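Local coordinates for protein beta-lactamase Rm3 (Uncultured bacterium, PDB 5IQK) that hydrolyses beta-lactam antibiotics as a zinc-dependent subclass B3 metallo-beta-lactamase, and so probably confers antibiotic resistance, at residues R18-T23 with W164-D168; G78-G84 with L122-P126; G188-S192 with R264-K269. All coordinates share one frame. Numbering follows the deposited sequence.

Contact 1. Residues R18-T23 with W164-D168; sequences RLFGNT and WQSCD
The two beta sheets of the metallo-beta-lactamase alpha-beta/beta-alpha sandwich meet here, where the hairpin joining strands 17-20 and 23-25 crosses strand 160-168 over residues 164-168. The short axes of strands 18-20 and 164-168 run at 99° to each other, 8.4 Å apart, so side chains rather than paired backbones join them. Arg18 (chi1 t) curls over the hairpin, NE to Gly21 O at 2.8 Å; its charge lies near Asp168, but NH2 and OD1, 4.3 Å apart, form no salt bridge. Leu19 and Phe20 both face Thr23 in a classic beta bulge, and a type II' turn runs from Phe20 to Thr23, with Thr23 N to Phe20 O at 3.0 Å. The Phe20 ring (chi1 t) presents its edge to Ser166 O (3.1 Å from CE1), and its CZ lies 3.8 Å from Asp168 CB. Gly21, at phi 56°, psi -120°, has its CA 3.6 Å from Cys167 O, where a CB would clash, and its N makes a weak 3.1 Å hydrogen bond to Asp168 OD2. Asn22 (chi1 p) accepts at OD1 from Ser166 OG (2.7 Å); a water bridges the same OD1 to Cys167 N. Cys167 itself is disulfide-bonded to Cys172. Thr23 (chi1 m) completes a hydrogen-bonded chain: Trp164 NE1 donates to Thr23 OG1 at 3.0 Å, and Thr23 OG1 donates to Ser166 OG at 2.5 Å.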
loop_
_atom_site.group_PDB
_atom_site.type_symbol
_atom_site.label_atom_id
_atom_site.label_comp_id
_atom_site.label_asym_id
_atom_site.label_seq_id
_atom_site.Cartn_x
_atom_site.Cartn_y
_atom_site.Cartn_z
ATOM N N ARG A 18 -1.537 -1.426 17.254
ATOM C CA ARG A 18 -0.901 -0.167 17.106
ATOM C C ARG A 18 0.521 -0.320 16.670
ATOM O O ARG A 18 1.236 -1.154 17.138
ATOM C CB ARG A 18 -0.927 0.598 18.431
ATOM C CG ARG A 18 -0.079 1.838 18.436
ATOM C CD ARG A 18 0.041 2.401 19.844
ATOM N NE ARG A 18 -0.413 3.770 19.979
ATOM C CZ ARG A 18 -0.581 4.353 21.134
ATOM N NH1 ARG A 18 -0.317 3.679 22.228
ATOM N NH2 ARG A 18 -0.975 5.601 21.212
ATOM N N LEU A 19 0.935 0.513 15.745
ATOM C CA LEU A 19 2.311 0.492 15.267
ATOM C C LEU A 19 3.158 1.477 16.042
ATOM O O LEU A 19 4.112 1.098 16.725
ATOM C CB LEU A 19 2.362 0.811 13.779
ATOM C CG LEU A 19 1.889 -0.330 12.901
ATOM C CD1 LEU A 19 1.485 0.224 11.540
ATOM C CD2 LEU A 19 3.013 -1.348 12.771
ATOM N N PHE A 20 2.796 2.750 15.917
ATOM C CA PHE A 20 3.435 3.825 16.657
ATOM C C PHE A 20 2.497 5.018 16.718
ATOM O O PHE A 20 1.970 5.448 15.697
ATOM C CB PHE A 20 4.765 4.225 16.020
ATOM C CG PHE A 20 5.536 5.223 16.830
ATOM C CD1 PHE A 20 5.508 6.572 16.505
ATOM C CD2 PHE A 20 6.267 4.819 17.933
ATOM C CE1 PHE A 20 6.210 7.497 17.258
ATOM C CE2 PHE A 20 6.967 5.739 18.698
ATOM C CZ PHE A 20 6.938 7.079 18.360
ATOM N N GLY A 21 2.278 5.536 17.923
ATOM C CA GLY A 21 1.434 6.699 18.123
ATOM C C GLY A 21 0.033 6.533 17.569
ATOM O O GLY A 21 -0.697 5.625 17.953
ATOM N N ASN A 22 -0.328 7.394 16.629
ATOM C CA ASN A 22 -1.664 7.377 16.056
ATOM C C ASN A 22 -1.759 6.518 14.792
ATOM O O ASN A 22 -2.733 6.622 14.056
ATOM C CB ASN A 22 -2.132 8.804 15.751
ATOM C CG ASN A 22 -1.217 9.525 14.765
ATOM O OD1 ASN A 22 0.000 9.345 14.787
ATOM N ND2 ASN A 22 -1.804 10.327 13.886
ATOM N N THR A 23 -0.743 5.694 14.550
ATOM C CA THR A 23 -0.721 4.816 13.369
ATOM C C THR A 23 -1.020 3.363 13.750
ATOM O O THR A 23 -0.315 2.786 14.575
ATOM C CB THR A 23 0.641 4.876 12.649
ATOM O OG1 THR A 23 0.915 6.220 12.219
ATOM C CG2 THR A 23 0.654 3.931 11.421
ATOM N N TRP A 164 4.364 10.139 6.404
ATOM C CA TRP A 164 3.802 11.040 7.391
ATOM C C TRP A 164 4.579 10.864 8.681
ATOM O O TRP A 164 5.404 9.959 8.790
ATOM C CB TRP A 164 2.312 10.751 7.601
ATOM C CG TRP A 164 2.028 9.405 8.215
ATOM C CD1 TRP A 164 1.732 9.146 9.520
ATOM C CD2 TRP A 164 2.026 8.134 7.547
ATOM N NE1 TRP A 164 1.532 7.804 9.710
ATOM C CE2 TRP A 164 1.708 7.157 8.513
ATOM C CE3 TRP A 164 2.254 7.731 6.229
ATOM C CZ2 TRP A 164 1.618 5.810 8.209
ATOM C CZ3 TRP A 164 2.166 6.384 5.922
ATOM C CH2 TRP A 164 1.851 5.440 6.901
ATOM N N GLN A 165 4.292 11.703 9.674
ATOM C CA GLN A 165 4.904 11.549 10.989
ATOM C C GLN A 165 3.865 11.146 12.020
ATOM O O GLN A 165 2.718 11.574 11.953
ATOM C CB GLN A 165 5.585 12.849 11.448
ATOM C CG GLN A 165 6.623 13.393 10.501
ATOM C CD GLN A 165 7.580 14.356 11.178
ATOM O OE1 GLN A 165 7.266 14.943 12.220
ATOM N NE2 GLN A 165 8.761 14.517 10.592
ATOM N N SER A 166 4.280 10.309 12.962
ATOM C CA SER A 166 3.444 9.948 14.096
ATOM C C SER A 166 4.254 10.173 15.356
ATOM O O SER A 166 5.451 9.886 15.385
ATOM C CB SER A 166 2.968 8.498 14.013
ATOM O OG SER A 166 1.861 8.388 13.139
ATOM N N CYS A 167 3.596 10.701 16.382
ATOM C CA CYS A 167 4.252 11.057 17.637
ATOM C C CYS A 167 3.659 10.311 18.821
ATOM O O CYS A 167 2.458 10.059 18.857
ATOM C CB CYS A 167 4.164 12.564 17.873
ATOM S SG CYS A 167 4.922 13.589 16.573
ATOM N N ASP A 168 4.501 9.992 19.779
ATOM C CA ASP A 168 4.057 9.370 21.026
ATOM C C ASP A 168 4.536 10.341 22.085
ATOM O O ASP A 168 5.381 10.046 22.881
ATOM C CB ASP A 168 4.591 7.971 21.252
ATOM C CG ASP A 168 3.459 6.944 21.579
ATOM O OD1 ASP A 168 2.734 7.161 22.584
ATOM O OD2 ASP A 168 3.293 5.940 20.818
HETATM O O HOH W 1 1.352 11.928 16.151
#

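Contact 2. Residues G78-G84 with L122-P126; sequences GHIDHAG and LPKYP. With ZN (zinc ion), chain D; ZN (zinc ion), chain C.
Ile80 and Tyr125 form the apolar centre where loop 122-126 covers the zinc-binding HxHxDH motif of the metallo-beta-lactamase fold. Ile80 (chi1 t) sets CB 3.7 Å from Tyr125 CD2, CD1 4.1 Å from Pro123 CB and CG2 4.3 Å from Leu122 CD2. The loop is extended, and Tyr125 (chi1 p) turns its ring toward helix 80-83, one face over Gly84 N and Ala83 C; the CA atoms of Gly84 and Tyr125 are 5.4 Å apart. Ala83 CB packs 3.7 Å from Tyr125 CZ, and Leu107 of helix 101-109 touches both side chains. Farther out, Leu122 CD1 lies 3.5 Å from His79 CD2. His79 is the N-cap residue, its O accepting from Ala83 N at 3.0 Å; its ND1 binds ZN of chain C at 2.0 Å, with His77 and His155, while NE2 is hydrogen-bonded to Asp116. Asp81 OD2 and His82 NE2 bind ZN of chain D, each at 2.0 Å, with His223. Water 2 bridges the zincs, 1.9 Å from ZN of chain C and 2.1 Å from ZN of chain D, consistent with the hydrolytic nucleophile of this family. At the polar edge, Tyr125 OH donates to Gly78 O at 2.8 Å.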
loop_
_atom_site.group_PDB
_atom_site.type_symbol
_atom_site.label_atom_id
_atom_site.label_comp_id
_atom_site.label_asym_id
_atom_site.label_seq_id
_atom_site.Cartn_x
_atom_site.Cartn_y
_atom_site.Cartn_z
ATOM N N GLY A 78 -3.414 0.188 -8.275
ATOM C CA GLY A 78 -4.740 -0.168 -8.753
ATOM C C GLY A 78 -5.076 -1.644 -8.882
ATOM O O GLY A 78 -6.144 -1.999 -9.373
ATOM N N HIS A 79 -4.171 -2.516 -8.466
ATOM C CA HIS A 79 -4.486 -3.938 -8.488
ATOM C C HIS A 79 -5.602 -4.276 -7.523
ATOM O O HIS A 79 -5.736 -3.633 -6.479
ATOM C CB HIS A 79 -3.258 -4.772 -8.160
ATOM C CG HIS A 79 -2.287 -4.897 -9.294
ATOM N ND1 HIS A 79 -0.955 -5.161 -9.089
ATOM C CD2 HIS A 79 -2.455 -4.805 -10.638
ATOM C CE1 HIS A 79 -0.337 -5.244 -10.255
ATOM N NE2 HIS A 79 -1.221 -5.020 -11.212
ATOM N N ILE A 80 -6.374 -5.302 -7.873
ATOM C CA ILE A 80 -7.546 -5.704 -7.100
ATOM C C ILE A 80 -7.245 -6.010 -5.628
ATOM O O ILE A 80 -8.118 -5.846 -4.775
ATOM C CB ILE A 80 -8.239 -6.933 -7.766
ATOM C CG1 ILE A 80 -9.555 -7.280 -7.061
ATOM C CG2 ILE A 80 -7.299 -8.145 -7.809
ATOM C CD1 ILE A 80 -10.476 -8.183 -7.886
ATOM N N ASP A 81 -6.031 -6.451 -5.311
ATOM C CA ASP A 81 -5.740 -6.826 -3.929
ATOM C C ASP A 81 -5.399 -5.623 -3.043
ATOM O O ASP A 81 -5.116 -5.812 -1.858
ATOM C CB ASP A 81 -4.602 -7.860 -3.856
ATOM C CG ASP A 81 -3.326 -7.391 -4.558
ATOM O OD1 ASP A 81 -3.451 -6.803 -5.646
ATOM O OD2 ASP A 81 -2.208 -7.615 -4.030
ATOM N N HIS A 82 -5.425 -4.407 -3.607
ATOM C CA HIS A 82 -5.254 -3.174 -2.817
ATOM C C HIS A 82 -6.434 -2.224 -3.025
ATOM O O HIS A 82 -6.782 -1.423 -2.146
ATOM C CB HIS A 82 -3.917 -2.495 -3.186
ATOM C CG HIS A 82 -2.740 -3.413 -3.060
ATOM N ND1 HIS A 82 -2.105 -3.646 -1.857
ATOM C CD2 HIS A 82 -2.145 -4.229 -3.961
ATOM C CE1 HIS A 82 -1.147 -4.537 -2.031
ATOM N NE2 HIS A 82 -1.146 -4.908 -3.300
ATOM N N ALA A 83 -7.063 -2.322 -4.189
ATOM C CA ALA A 83 -8.121 -1.392 -4.558
ATOM C C ALA A 83 -9.508 -2.020 -4.542
ATOM O O ALA A 83 -10.507 -1.301 -4.594
ATOM C CB ALA A 83 -7.831 -0.787 -5.959
ATOM N N GLY A 84 -9.571 -3.350 -4.467
ATOM C CA GLY A 84 -10.835 -4.068 -4.533
ATOM C C GLY A 84 -11.830 -3.737 -3.430
ATOM O O GLY A 84 -13.047 -3.771 -3.638
ATOM N N LEU A 122 -6.242 -10.393 -14.156
ATOM C CA LEU A 122 -6.879 -10.140 -12.854
ATOM C C LEU A 122 -8.380 -9.920 -13.042
ATOM O O LEU A 122 -8.813 -9.439 -14.089
ATOM C CB LEU A 122 -6.228 -8.935 -12.160
ATOM C CG LEU A 122 -4.799 -9.106 -11.618
ATOM C CD1 LEU A 122 -4.226 -7.792 -11.103
ATOM C CD2 LEU A 122 -4.739 -10.172 -10.541
ATOM N N PRO A 123 -9.187 -10.263 -12.027
ATOM C CA PRO A 123 -10.630 -10.039 -12.141
ATOM C C PRO A 123 -10.996 -8.562 -12.067
ATOM O O PRO A 123 -10.213 -7.772 -11.528
ATOM C CB PRO A 123 -11.208 -10.783 -10.927
ATOM C CG PRO A 123 -10.087 -11.633 -10.379
ATOM C CD PRO A 123 -8.825 -10.921 -10.760
ATOM N N LYS A 124 -12.164 -8.195 -12.587
ATOM C CA LYS A 124 -12.691 -6.844 -12.375
ATOM C C LYS A 124 -13.077 -6.696 -10.905
ATOM O O LYS A 124 -13.353 -7.695 -10.236
ATOM C CB LYS A 124 -13.905 -6.575 -13.264
ATOM C CG LYS A 124 -13.619 -6.684 -14.755
ATOM C CD LYS A 124 -14.869 -6.472 -15.599
ATOM C CE LYS A 124 -14.579 -6.752 -17.072
ATOM N NZ LYS A 124 -15.645 -6.253 -17.993
ATOM N N TYR A 125 -13.106 -5.462 -10.407
ATOM C CA TYR A 125 -13.543 -5.196 -9.031
ATOM C C TYR A 125 -14.479 -3.970 -8.984
ATOM O O TYR A 125 -14.611 -3.252 -9.981
ATOM C CB TYR A 125 -12.329 -5.013 -8.102
ATOM C CG TYR A 125 -11.365 -3.890 -8.465
ATOM C CD1 TYR A 125 -11.617 -2.574 -8.078
ATOM C CD2 TYR A 125 -10.182 -4.160 -9.132
ATOM C CE1 TYR A 125 -10.726 -1.548 -8.390
ATOM C CE2 TYR A 125 -9.280 -3.145 -9.459
ATOM C CZ TYR A 125 -9.556 -1.843 -9.080
ATOM O OH TYR A 125 -8.661 -0.834 -9.389
ATOM N N PRO A 126 -15.147 -3.730 -7.835
ATOM C CA PRO A 126 -16.102 -2.615 -7.797
ATOM C C PRO A 126 -15.473 -1.253 -8.081
ATOM O O PRO A 126 -14.503 -0.877 -7.427
ATOM C CB PRO A 126 -16.643 -2.673 -6.364
ATOM C CG PRO A 126 -16.514 -4.108 -5.989
ATOM C CD PRO A 126 -15.225 -4.550 -6.609
HETATM ZN ZN ZN D . -0.522 -6.588 -4.206
HETATM ZN ZN ZN C . 0.104 -5.238 -7.334
HETATM O O HOH W 2 -0.411 -6.748 -6.305
HETATM O O HOH W 3 -13.241 -0.958 -4.971
HETATM O O HOH W 4 1.489 -5.881 -5.261
#

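Contact 3. Residues G188-S192 with R264-K269; sequences GFKFS and RLDQEK
Where the last helix of the metallo-beta-lactamase fold (249-269) meets the loop between strand 171-178 and helix 200-212, the amides of Phe191 and Ser192, at the turn of the loop, bind the Glu268 carboxylate projecting from the helix. Its OE2 takes Phe191 N at 2.8 Å; its OE1 takes Ser192 N at 2.9 Å and also Ser192 OG at 2.7 Å, the serine being in chi1 p. One turn earlier, Arg264 (chi1 t, chi2 p) forms an i to i+4 salt bridge along the helix, NE to OE2 of Glu268 at 2.7 Å, so that OE2 is shared by the salt bridge and Phe191 N. Arg264 NH2 also reaches Phe189 O at 2.7 Å, a weak bond by its angle, and is hydrogen-bonded to Ser185 in the same long loop. The loop runs extended through Phe189 and Lys190, then turns at Phe191 (phi -59°, psi -30°) and Ser192; the nearest CA pairs are Lys190 with Glu268 (6.5 Å) and Ser192 with Leu265 (6.9 Å). Packing surrounds these polar contacts. Phe191 CD2 lies 3.6 Å from Arg264 NH2, over one face of the guanidinium, and the Phe191 side chain also touches Ala200 and Leu204 of helix 200-212. The loop and two helices thus join at a corner of the molecule. Lys190 CB lies 3.6 Å from Glu268 OE1, and Ser192 CB lies 4.0 Å from Leu265 CD2.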
loop_
_atom_site.group_PDB
_atom_site.type_symbol
_atom_site.label_atom_id
_atom_site.label_comp_id
_atom_site.label_asym_id
_atom_site.label_seq_id
_atom_site.Cartn_x
_atom_site.Cartn_y
_atom_site.Cartn_z
ATOM N N GLY A 188 4.744 -14.080 -19.612
ATOM C CA GLY A 188 4.868 -13.565 -20.962
ATOM C C GLY A 188 5.120 -12.071 -21.033
ATOM O O GLY A 188 5.690 -11.606 -22.012
ATOM N N PHE A 189 4.709 -11.324 -20.000
ATOM C CA PHE A 189 5.003 -9.890 -19.926
ATOM C C PHE A 189 6.493 -9.695 -19.716
ATOM O O PHE A 189 7.105 -10.445 -18.957
ATOM C CB PHE A 189 4.220 -9.219 -18.792
ATOM C CG PHE A 189 4.551 -7.756 -18.609
ATOM C CD1 PHE A 189 3.885 -6.790 -19.347
ATOM C CD2 PHE A 189 5.537 -7.354 -17.714
ATOM C CE1 PHE A 189 4.179 -5.440 -19.193
ATOM C CE2 PHE A 189 5.834 -6.001 -17.539
ATOM C CZ PHE A 189 5.160 -5.047 -18.293
ATOM N N LYS A 190 7.074 -8.707 -20.397
ATOM C CA LYS A 190 8.499 -8.429 -20.274
ATOM C C LYS A 190 8.732 -6.995 -19.799
ATOM O O LYS A 190 8.417 -6.025 -20.493
ATOM C CB LYS A 190 9.213 -8.699 -21.601
ATOM C CG LYS A 190 9.196 -10.176 -22.004
ATOM C CD LYS A 190 10.459 -10.602 -22.740
ATOM C CE LYS A 190 10.286 -11.991 -23.344
ATOM N NZ LYS A 190 11.501 -12.477 -24.071
ATOM N N PHE A 191 9.250 -6.868 -18.585
ATOM C CA PHE A 191 9.604 -5.550 -18.059
ATOM C C PHE A 191 10.630 -4.841 -18.947
ATOM O O PHE A 191 10.656 -3.606 -19.041
ATOM C CB PHE A 191 10.146 -5.683 -16.645
ATOM C CG PHE A 191 9.077 -5.910 -15.622
ATOM C CD1 PHE A 191 8.474 -4.836 -14.983
ATOM C CD2 PHE A 191 8.664 -7.199 -15.309
ATOM C CE1 PHE A 191 7.473 -5.045 -14.036
ATOM C CE2 PHE A 191 7.672 -7.420 -14.351
ATOM C CZ PHE A 191 7.070 -6.342 -13.732
ATOM N N SER A 192 11.464 -5.638 -19.603
ATOM C CA SER A 192 12.537 -5.113 -20.436
ATOM C C SER A 192 12.085 -4.842 -21.870
ATOM O O SER A 192 12.855 -4.299 -22.660
ATOM C CB SER A 192 13.728 -6.083 -20.451
ATOM O OG SER A 192 13.379 -7.332 -21.034
ATOM N N ARG A 264 14.890 -11.300 -12.449
ATOM C CA ARG A 264 13.812 -11.232 -13.424
ATOM C C ARG A 264 14.353 -10.880 -14.807
ATOM O O ARG A 264 14.026 -11.545 -15.796
ATOM C CB ARG A 264 12.761 -10.208 -12.970
ATOM C CG ARG A 264 11.703 -9.869 -14.012
ATOM C CD ARG A 264 10.888 -11.080 -14.409
ATOM N NE ARG A 264 9.928 -10.745 -15.454
ATOM C CZ ARG A 264 8.615 -10.863 -15.340
ATOM N NH1 ARG A 264 8.085 -11.338 -14.217
ATOM N NH2 ARG A 264 7.833 -10.516 -16.359
ATOM N N LEU A 265 15.200 -9.854 -14.867
ATOM C CA LEU A 265 15.829 -9.448 -16.129
ATOM C C LEU A 265 16.699 -10.546 -16.714
ATOM O O LEU A 265 16.771 -10.703 -17.931
ATOM C CB LEU A 265 16.654 -8.176 -15.930
ATOM C CG LEU A 265 15.775 -6.971 -15.591
ATOM C CD1 LEU A 265 16.603 -5.698 -15.410
ATOM C CD2 LEU A 265 14.708 -6.790 -16.665
ATOM N N ASP A 266 17.369 -11.305 -15.856
ATOM C CA ASP A 266 18.158 -12.425 -16.346
ATOM C C ASP A 266 17.238 -13.473 -16.978
ATOM O O ASP A 266 17.553 -14.019 -18.031
ATOM C CB ASP A 266 19.004 -13.037 -15.228
ATOM C CG ASP A 266 19.789 -14.241 -15.693
ATOM O OD1 ASP A 266 20.734 -14.067 -16.497
ATOM O OD2 ASP A 266 19.456 -15.363 -15.260
ATOM N N GLN A 267 16.089 -13.727 -16.359
ATOM C CA GLN A 267 15.122 -14.680 -16.913
ATOM C C GLN A 267 14.538 -14.188 -18.237
ATOM O O GLN A 267 14.342 -14.978 -19.155
ATOM C CB GLN A 267 14.000 -14.952 -15.902
ATOM C CG GLN A 267 14.459 -15.726 -14.664
ATOM C CD GLN A 267 13.452 -15.682 -13.518
ATOM O OE1 GLN A 267 12.393 -15.062 -13.628
ATOM N NE2 GLN A 267 13.789 -16.331 -12.406
ATOM N N GLU A 268 14.278 -12.887 -18.352
ATOM C CA GLU A 268 13.692 -12.353 -19.579
ATOM C C GLU A 268 14.672 -12.417 -20.751
ATOM O O GLU A 268 14.261 -12.536 -21.912
ATOM C CB GLU A 268 13.240 -10.904 -19.375
ATOM C CG GLU A 268 12.125 -10.747 -18.340
ATOM C CD GLU A 268 11.453 -9.381 -18.375
ATOM O OE1 GLU A 268 11.884 -8.505 -19.152
ATOM O OE2 GLU A 268 10.479 -9.185 -17.614
ATOM N N LYS A 269 15.966 -12.328 -20.456
ATOM C CA LYS A 269 16.961 -12.235 -21.526
ATOM C C LYS A 269 17.452 -13.589 -22.041
ATOM O O LYS A 269 18.014 -13.661 -23.135
ATOM C CB LYS A 269 18.165 -11.403 -21.068
ATOM C CG LYS A 269 17.864 -9.924 -20.820
ATOM C CD LYS A 269 17.335 -9.222 -22.067
ATOM C CE LYS A 269 16.938 -7.781 -21.763
ATOM N NZ LYS A 269 16.391 -7.071 -22.955
#

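Overall arrangement
Contact 2 is nested along the chain inside the loop closed by contact 1, and contact 3 follows both. Contact 1 ties the edge hairpin of the seven-stranded sheet to strand 160-168 of the five-stranded sheet, on the opposite side of the chain's centre from the other two. Its centre is 28 Å from that of contact 2 and 39 Å from that of contact 3. Contact 2 lies at the dinuclear zinc site; contact 3 fastens the loop between strand 171-178 and helix 200-212 to the final helix. Their centres are 24 Å apart, their nearest atoms about 8 Å. The three contacts thus sit apart: between the sheets, beside the zinc site, and at the final helix.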